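Local coordinates for hypothetical protein TTHA0227 (Thermus thermophilus, PDB 2EJQ) that is of unknown function but belongs to the zincin-like metallopeptidase family and probably acts as a metal-dependent peptidase, at residues L46-D51 against H67-Y72. The protein carries 1 engineered substitution. Numbering follows the deposited sequence.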
loop_
_atom_site.group_PDB
_atom_site.type_symbol
_atom_site.label_atom_id
_atom_site.label_comp_id
_atom_site.label_asym_id
_atom_site.label_seq_id
_atom_site.Cartn_x
_atom_site.Cartn_y
_atom_site.Cartn_z
ATOM N N LEU A 46 -0.942 8.352 0.379
ATOM C CA LEU A 46 -0.411 7.601 1.525
ATOM C C LEU A 46 0.057 6.183 1.148
ATOM O O LEU A 46 0.957 5.626 1.776
ATOM C CB LEU A 46 -1.465 7.511 2.639
ATOM C CG LEU A 46 -2.022 8.840 3.161
ATOM C CD1 LEU A 46 -2.971 8.590 4.341
ATOM C CD2 LEU A 46 -0.871 9.751 3.575
ATOM N N GLY A 47 -0.569 5.605 0.129
ATOM C CA GLY A 47 -0.198 4.273 -0.315
ATOM C C GLY A 47 -0.808 3.919 -1.662
ATOM O O GLY A 47 -1.544 4.710 -2.252
ATOM N N GLU A 48 -0.489 2.735 -2.169
ATOM C CA GLU A 48 -1.049 2.298 -3.434
ATOM C C GLU A 48 -0.801 0.821 -3.672
ATOM O O GLU A 48 0.042 0.194 -3.024
ATOM C CB GLU A 48 -0.488 3.121 -4.610
ATOM C CG GLU A 48 0.963 2.853 -4.947
ATOM C CD GLU A 48 1.469 3.694 -6.121
ATOM O OE1 GLU A 48 1.044 3.470 -7.273
ATOM O OE2 GLU A 48 2.298 4.592 -5.891
ATOM N N TYR A 49 -1.559 0.268 -4.605
ATOM C CA TYR A 49 -1.436 -1.130 -4.953
ATOM C C TYR A 49 -0.554 -1.217 -6.188
ATOM O O TYR A 49 -0.766 -0.500 -7.165
ATOM C CB TYR A 49 -2.810 -1.709 -5.254
ATOM C CG TYR A 49 -2.790 -3.179 -5.616
ATOM C CD1 TYR A 49 -2.368 -4.139 -4.692
ATOM C CD2 TYR A 49 -3.213 -3.614 -6.872
ATOM C CE1 TYR A 49 -2.372 -5.490 -5.006
ATOM C CE2 TYR A 49 -3.221 -4.968 -7.195
ATOM C CZ TYR A 49 -2.800 -5.899 -6.256
ATOM O OH TYR A 49 -2.829 -7.236 -6.567
ATOM N N LEU A 50 0.452 -2.081 -6.138
ATOM C CA LEU A 50 1.354 -2.250 -7.271
ATOM C C LEU A 50 0.867 -3.467 -8.077
ATOM O O LEU A 50 1.040 -4.623 -7.677
ATOM C CB LEU A 50 2.781 -2.437 -6.752
ATOM C CG LEU A 50 3.260 -1.386 -5.736
ATOM C CD1 LEU A 50 4.693 -1.709 -5.352
ATOM C CD2 LEU A 50 3.174 0.042 -6.314
ATOM N N ASP A 51 0.237 -3.189 -9.212
ATOM C CA ASP A 51 -0.335 -4.237 -10.049
ATOM C C ASP A 51 0.519 -4.589 -11.270
ATOM O O ASP A 51 0.782 -3.734 -12.123
ATOM C CB ASP A 51 -1.728 -3.800 -10.510
ATOM C CG ASP A 51 -2.531 -4.931 -11.129
ATOM O OD1 ASP A 51 -1.926 -5.868 -11.696
ATOM O OD2 ASP A 51 -3.779 -4.871 -11.057
ATOM N N HIS A 67 2.035 -6.036 -4.734
ATOM C CA HIS A 67 2.411 -5.357 -3.504
ATOM C C HIS A 67 1.552 -4.160 -3.149
ATOM O O HIS A 67 0.929 -3.537 -4.008
ATOM C CB HIS A 67 3.859 -4.849 -3.621
ATOM C CG HIS A 67 4.805 -5.850 -4.206
ATOM N ND1 HIS A 67 5.388 -6.844 -3.446
ATOM C CD2 HIS A 67 5.215 -6.051 -5.475
ATOM C CE1 HIS A 67 6.116 -7.616 -4.230
ATOM N NE2 HIS A 67 6.030 -7.163 -5.467
ATOM N N ILE A 68 1.554 -3.847 -1.859
ATOM C CA ILE A 68 0.893 -2.662 -1.348
ATOM C C ILE A 68 2.100 -1.789 -0.947
ATOM O O ILE A 68 3.017 -2.265 -0.273
ATOM C CB ILE A 68 0.052 -2.957 -0.090
ATOM C CG1 ILE A 68 -1.139 -3.846 -0.474
ATOM C CG2 ILE A 68 -0.399 -1.628 0.550
ATOM C CD1 ILE A 68 -2.014 -4.268 0.704
ATOM N N ALA A 69 2.135 -0.542 -1.389
ATOM C CA ALA A 69 3.232 0.339 -1.016
ATOM C C ALA A 69 2.700 1.430 -0.096
ATOM O O ALA A 69 1.594 1.928 -0.300
ATOM C CB ALA A 69 3.846 0.963 -2.256
ATOM N N LEU A 70 3.483 1.777 0.924
ATOM C CA LEU A 70 3.120 2.840 1.851
ATOM C C LEU A 70 4.222 3.899 1.759
ATOM O O LEU A 70 5.406 3.568 1.664
ATOM C CB LEU A 70 2.999 2.308 3.285
ATOM C CG LEU A 70 1.753 1.474 3.640
ATOM C CD1 LEU A 70 1.778 1.105 5.115
ATOM C CD2 LEU A 70 0.502 2.262 3.340
ATOM N N TYR A 71 3.832 5.171 1.766
ATOM C CA TYR A 71 4.796 6.258 1.668
ATOM C C TYR A 71 4.839 7.024 2.987
ATOM O O TYR A 71 3.961 7.836 3.271
ATOM C CB TYR A 71 4.393 7.179 0.519
ATOM C CG TYR A 71 4.317 6.442 -0.799
ATOM C CD1 TYR A 71 5.472 5.955 -1.407
ATOM C CD2 TYR A 71 3.087 6.177 -1.410
ATOM C CE1 TYR A 71 5.411 5.224 -2.579
ATOM C CE2 TYR A 71 3.018 5.446 -2.584
ATOM C CZ TYR A 71 4.186 4.969 -3.163
ATOM O OH TYR A 71 4.131 4.220 -4.313
ATOM N N TYR A 72 5.863 6.754 3.791
ATOM C CA TYR A 72 6.012 7.419 5.077
ATOM C C TYR A 72 6.052 8.939 4.939
ATOM O O TYR A 72 5.458 9.653 5.744
ATOM C CB TYR A 72 7.272 6.921 5.782
ATOM C CG TYR A 72 7.543 7.605 7.104
ATOM C CD1 TYR A 72 6.641 7.496 8.160
ATOM C CD2 TYR A 72 8.705 8.357 7.299
ATOM C CE1 TYR A 72 6.885 8.112 9.378
ATOM C CE2 TYR A 72 8.963 8.983 8.520
ATOM C CZ TYR A 72 8.047 8.853 9.558
ATOM O OH TYR A 72 8.293 9.427 10.788
#
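Glu48 OE2 sits at the edge of the Tyr71 ring, near its plane, while Tyr71 CD2 lies 4.0 Å from Gly47 CA. Tyr71 OH donates to Glu48 OE2 over a very short 2.4 Å, reaching it from above the carboxylate plane, which stands 66° from the ring. Glu48 gets there with CG in the crowded position between backbone N and carbonyl carbon (chi1 71°) and the chain extended beyond; Lys35 forms a salt bridge to the same OE2, which would favour the charged carboxylate. Ile68 CG1 stands at the edge of the Tyr49 ring, 4.4 Å from CD1, on the face of the sheet shared with Leu70. On the Glu48 face, Leu50 CD1 packs against His67 CB (3.7 Å) and, more loosely, Ala69 CB.

Between the two strands, Glu48 and Ala69 exchange two backbone hydrogen bonds, the one from Ala69 N the straighter; Leu50 N meets His67 O almost straight at 2.6 Å, and the return from His67 N to Leu50 O is weak. Tyr71 N closes the other end on Leu46 O. Tyr49 OH is hydrogen-bonded to His100 ND1, and the Tyr49 side chain touches Glu96 of helix 85-105. Edge strand 47-50 thus pairs antiparallel with central strand 67-71 in a three-stranded mixed sheet, set over a helix whose HExxH pattern, without bound metal here, is consistent with a zincin active site.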